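PDB 4ZCF: type III restriction-modification enzyme EcoP15I Res subunit from Escherichia coli, which cuts DNA 25-27 base pairs downstream of one of two inversely oriented 5'-CAGCAG-3' sites, working with the Mod subunit and using an ATP-binding helicase-like motor. Local coordinates for residues 220-226 and 246-252. Numbering follows the deposited sequence.
Sequences KPFIIID and AQYIIRY. With AMP (adenosine monophosphate), chain H.
The Walker B (motif II) strand of the helicase-like motor, 222-226, pairs here with strand 248-252, and its last residue, D226, belongs to the AMP pocket. The pairing is parallel: the axes come within 4.6 Å at 18°, and I223 to D226 run in register with I249 to Y252, with I225 and R251 closest (CA-CA 4.5 Å). Five backbone hydrogen bonds cross: Q247 N to P221 O (2.9 Å), I223 N to Y248 O (3.2 Å), I250 N to I223 O (2.9 Å), I225 N to I250 O (2.9 Å) and Y252 N to I225 O (2.6 Å). At the N-terminal end of the contact, K220 leaves a helix with positive phi (57/70), and Q247 NE2 donates a hydrogen bond to K220 O (2.7 Å).

Helix 236-242 links the two strands in a beta-alpha-beta crossover of the RecA-like, P-loop NTPase domain, whose sheet order 3-4-2-5-6-1-7 places them as neighbours 5 and 6 between strands 109-113 and 79-84.

F222, I224, D226, Y248, I250 and Y252 share the sheet face covered by helix 90-105. There F222 CZ meets Y248 CD1 at 3.6 Å, the ring planes 41° apart; the m/m rotamer of I224 brings its CD1 to 3.7 Å from I250 CD1, and I224 CG2 lies 3.8 Å from Y252 CD1. On the other face, I225 CD1 packs on I249 CG2 (3.4 Å) and I223 CD1 on A246 CB (3.6 Å), while R251 extends to a salt bridge with D81. D226 hydrogen-bonds Y94 through OD2, which stands 3.0 Å from AMP O3P.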
loop_
_atom_site.group_PDB
_atom_site.type_symbol
_atom_site.label_atom_id
_atom_site.label_comp_id
_atom_site.label_asym_id
_atom_site.label_seq_id
_atom_site.Cartn_x
_atom_site.Cartn_y
_atom_site.Cartn_z
ATOM N N LYS C 220 -18.496 -19.771 -1.748
ATOM C CA LYS C 220 -19.405 -20.544 -2.601
ATOM C C LYS C 220 -19.392 -19.893 -3.983
ATOM O O LYS C 220 -20.340 -19.206 -4.350
ATOM C CB LYS C 220 -20.823 -20.657 -1.986
ATOM C CG LYS C 220 -20.891 -21.428 -0.670
ATOM C CD LYS C 220 -22.214 -21.138 0.040
ATOM C CE LYS C 220 -22.141 -21.306 1.544
ATOM N NZ LYS C 220 -22.984 -20.303 2.254
ATOM N N PRO C 221 -18.280 -19.999 -4.742
ATOM C CA PRO C 221 -18.197 -19.237 -5.999
ATOM C C PRO C 221 -18.763 -19.857 -7.272
ATOM O O PRO C 221 -18.931 -21.074 -7.368
ATOM C CB PRO C 221 -16.695 -18.971 -6.133
ATOM C CG PRO C 221 -16.050 -20.132 -5.455
ATOM C CD PRO C 221 -17.015 -20.716 -4.464
ATOM N N PHE C 222 -18.992 -18.990 -8.274
ATOM C CA PHE C 222 -19.386 -19.334 -9.639
ATOM C C PHE C 222 -18.125 -19.070 -10.476
ATOM O O PHE C 222 -17.627 -17.940 -10.501
ATOM C CB PHE C 222 -20.585 -18.469 -10.113
ATOM C CG PHE C 222 -21.936 -19.139 -9.985
ATOM C CD1 PHE C 222 -22.436 -19.503 -8.742
ATOM C CD2 PHE C 222 -22.699 -19.422 -11.109
ATOM C CE1 PHE C 222 -23.682 -20.122 -8.629
ATOM C CE2 PHE C 222 -23.945 -20.042 -10.991
ATOM C CZ PHE C 222 -24.423 -20.397 -9.754
ATOM N N ILE C 223 -17.562 -20.127 -11.087
ATOM C CA ILE C 223 -16.307 -20.031 -11.838
ATOM C C ILE C 223 -16.469 -20.071 -13.337
ATOM O O ILE C 223 -17.084 -20.993 -13.846
ATOM C CB ILE C 223 -15.242 -21.061 -11.362
ATOM C CG1 ILE C 223 -15.007 -20.988 -9.840
ATOM C CG2 ILE C 223 -13.940 -20.903 -12.156
ATOM C CD1 ILE C 223 -14.005 -21.964 -9.322
ATOM N N ILE C 224 -15.828 -19.104 -14.033
ATOM C CA ILE C 224 -15.752 -18.956 -15.481
ATOM C C ILE C 224 -14.369 -19.442 -15.945
ATOM O O ILE C 224 -13.356 -19.014 -15.392
ATOM C CB ILE C 224 -15.969 -17.466 -15.900
ATOM C CG1 ILE C 224 -17.268 -16.833 -15.311
ATOM C CG2 ILE C 224 -15.801 -17.229 -17.417
ATOM C CD1 ILE C 224 -18.614 -17.341 -15.827
ATOM N N ILE C 225 -14.326 -20.293 -16.981
ATOM C CA ILE C 225 -13.079 -20.750 -17.578
ATOM C C ILE C 225 -12.958 -20.258 -19.017
ATOM O O ILE C 225 -13.788 -20.603 -19.865
ATOM C CB ILE C 225 -12.780 -22.260 -17.365
ATOM C CG1 ILE C 225 -12.157 -22.465 -15.973
ATOM C CG2 ILE C 225 -11.800 -22.809 -18.429
ATOM C CD1 ILE C 225 -12.967 -23.078 -15.065
ATOM N N ASP C 226 -11.924 -19.414 -19.261
ATOM C CA ASP C 226 -11.559 -18.814 -20.539
ATOM C C ASP C 226 -10.549 -19.743 -21.206
ATOM O O ASP C 226 -9.514 -20.053 -20.606
ATOM C CB ASP C 226 -10.940 -17.424 -20.296
ATOM C CG ASP C 226 -11.057 -16.455 -21.454
ATOM O OD1 ASP C 226 -10.507 -16.748 -22.526
ATOM O OD2 ASP C 226 -11.630 -15.367 -21.258
ATOM N N ALA C 246 -16.746 -25.268 -6.247
ATOM C CA ALA C 246 -17.541 -24.243 -6.914
ATOM C C ALA C 246 -18.989 -24.700 -7.135
ATOM O O ALA C 246 -19.237 -25.895 -7.340
ATOM C CB ALA C 246 -16.896 -23.879 -8.233
ATOM N N GLN C 247 -19.946 -23.747 -7.077
ATOM C CA GLN C 247 -21.363 -24.059 -7.266
ATOM C C GLN C 247 -21.603 -24.620 -8.652
ATOM O O GLN C 247 -22.238 -25.665 -8.768
ATOM C CB GLN C 247 -22.268 -22.847 -6.983
ATOM C CG GLN C 247 -22.544 -22.606 -5.506
ATOM C CD GLN C 247 -23.383 -21.368 -5.291
ATOM O OE1 GLN C 247 -24.597 -21.361 -5.492
ATOM N NE2 GLN C 247 -22.760 -20.293 -4.860
ATOM N N TYR C 248 -21.061 -23.939 -9.693
ATOM C CA TYR C 248 -21.158 -24.264 -11.126
ATOM C C TYR C 248 -19.975 -23.660 -11.861
ATOM O O TYR C 248 -19.527 -22.564 -11.512
ATOM C CB TYR C 248 -22.454 -23.692 -11.745
ATOM C CG TYR C 248 -23.713 -24.387 -11.286
ATOM C CD1 TYR C 248 -24.399 -23.958 -10.153
ATOM C CD2 TYR C 248 -24.228 -25.472 -11.989
ATOM C CE1 TYR C 248 -25.534 -24.624 -9.699
ATOM C CE2 TYR C 248 -25.364 -26.144 -11.546
ATOM C CZ TYR C 248 -26.013 -25.714 -10.400
ATOM O OH TYR C 248 -27.126 -26.371 -9.948
ATOM N N ILE C 249 -19.501 -24.354 -12.904
ATOM C CA ILE C 249 -18.380 -23.921 -13.740
ATOM C C ILE C 249 -18.839 -23.693 -15.195
ATOM O O ILE C 249 -19.292 -24.635 -15.847
ATOM C CB ILE C 249 -17.166 -24.897 -13.630
ATOM C CG1 ILE C 249 -16.614 -24.981 -12.180
ATOM C CG2 ILE C 249 -16.061 -24.533 -14.608
ATOM C CD1 ILE C 249 -16.153 -26.334 -11.783
ATOM N N ILE C 250 -18.697 -22.449 -15.707
ATOM C CA ILE C 250 -19.076 -22.128 -17.086
ATOM C C ILE C 250 -17.818 -21.927 -17.945
ATOM O O ILE C 250 -17.101 -20.953 -17.729
ATOM C CB ILE C 250 -20.130 -20.981 -17.228
ATOM C CG1 ILE C 250 -21.182 -20.967 -16.085
ATOM C CG2 ILE C 250 -20.836 -21.123 -18.577
ATOM C CD1 ILE C 250 -20.858 -20.170 -14.837
ATOM N N ARG C 251 -17.538 -22.872 -18.890
ATOM C CA ARG C 251 -16.338 -22.866 -19.754
ATOM C C ARG C 251 -16.614 -22.204 -21.093
ATOM O O ARG C 251 -17.626 -22.504 -21.731
ATOM C CB ARG C 251 -15.760 -24.273 -19.965
ATOM C CG ARG C 251 -15.571 -25.113 -18.695
ATOM C CD ARG C 251 -14.855 -26.438 -18.978
ATOM N NE ARG C 251 -15.615 -27.314 -19.880
ATOM C CZ ARG C 251 -15.171 -28.461 -20.389
ATOM N NH1 ARG C 251 -13.959 -28.912 -20.079
ATOM N NH2 ARG C 251 -15.937 -29.170 -21.212
ATOM N N TYR C 252 -15.712 -21.310 -21.527
ATOM C CA TYR C 252 -15.894 -20.531 -22.756
ATOM C C TYR C 252 -14.715 -20.631 -23.653
ATOM O O TYR C 252 -13.591 -20.321 -23.240
ATOM C CB TYR C 252 -16.131 -19.045 -22.428
ATOM C CG TYR C 252 -17.435 -18.780 -21.712
ATOM C CD1 TYR C 252 -17.535 -18.930 -20.331
ATOM C CD2 TYR C 252 -18.550 -18.311 -22.403
ATOM C CE1 TYR C 252 -18.719 -18.646 -19.659
ATOM C CE2 TYR C 252 -19.746 -18.037 -21.741
ATOM C CZ TYR C 252 -19.830 -18.227 -20.372
ATOM O OH TYR C 252 -21.000 -17.986 -19.707
HETATM P P AMP H . -10.175 -13.212 -24.257
HETATM O O1P AMP H . -9.151 -14.274 -24.403
HETATM O O2P AMP H . -11.407 -13.848 -24.787
HETATM O O3P AMP H . -10.423 -13.129 -22.796
HETATM O "O5'" AMP H . -9.768 -11.812 -24.904
HETATM C "C5'" AMP H . -10.590 -11.211 -25.890
HETATM C "C4'" AMP H . -10.577 -9.719 -25.790
HETATM O "O4'" AMP H . -11.444 -9.133 -26.799
HETATM C "C3'" AMP H . -11.127 -9.278 -24.478
HETATM O "O3'" AMP H . -10.051 -9.122 -23.553
HETATM C "C2'" AMP H . -11.853 -8.022 -24.744
HETATM O "O2'" AMP H . -10.998 -6.887 -24.541
HETATM C "C1'" AMP H . -12.231 -8.070 -26.188
HETATM N N9 AMP H . -13.610 -8.233 -26.421
HETATM C C8 AMP H . -14.269 -9.335 -26.118
HETATM N N7 AMP H . -15.570 -9.208 -26.498
HETATM C C5 AMP H . -15.674 -7.893 -27.143
HETATM C C6 AMP H . -16.674 -7.097 -27.771
HETATM N N6 AMP H . -18.007 -7.567 -27.893
HETATM N N1 AMP H . -16.331 -5.873 -28.249
HETATM C C2 AMP H . -15.100 -5.395 -28.141
HETATM N N3 AMP H . -14.115 -6.080 -27.567
HETATM C C4 AMP H . -14.325 -7.316 -27.055
#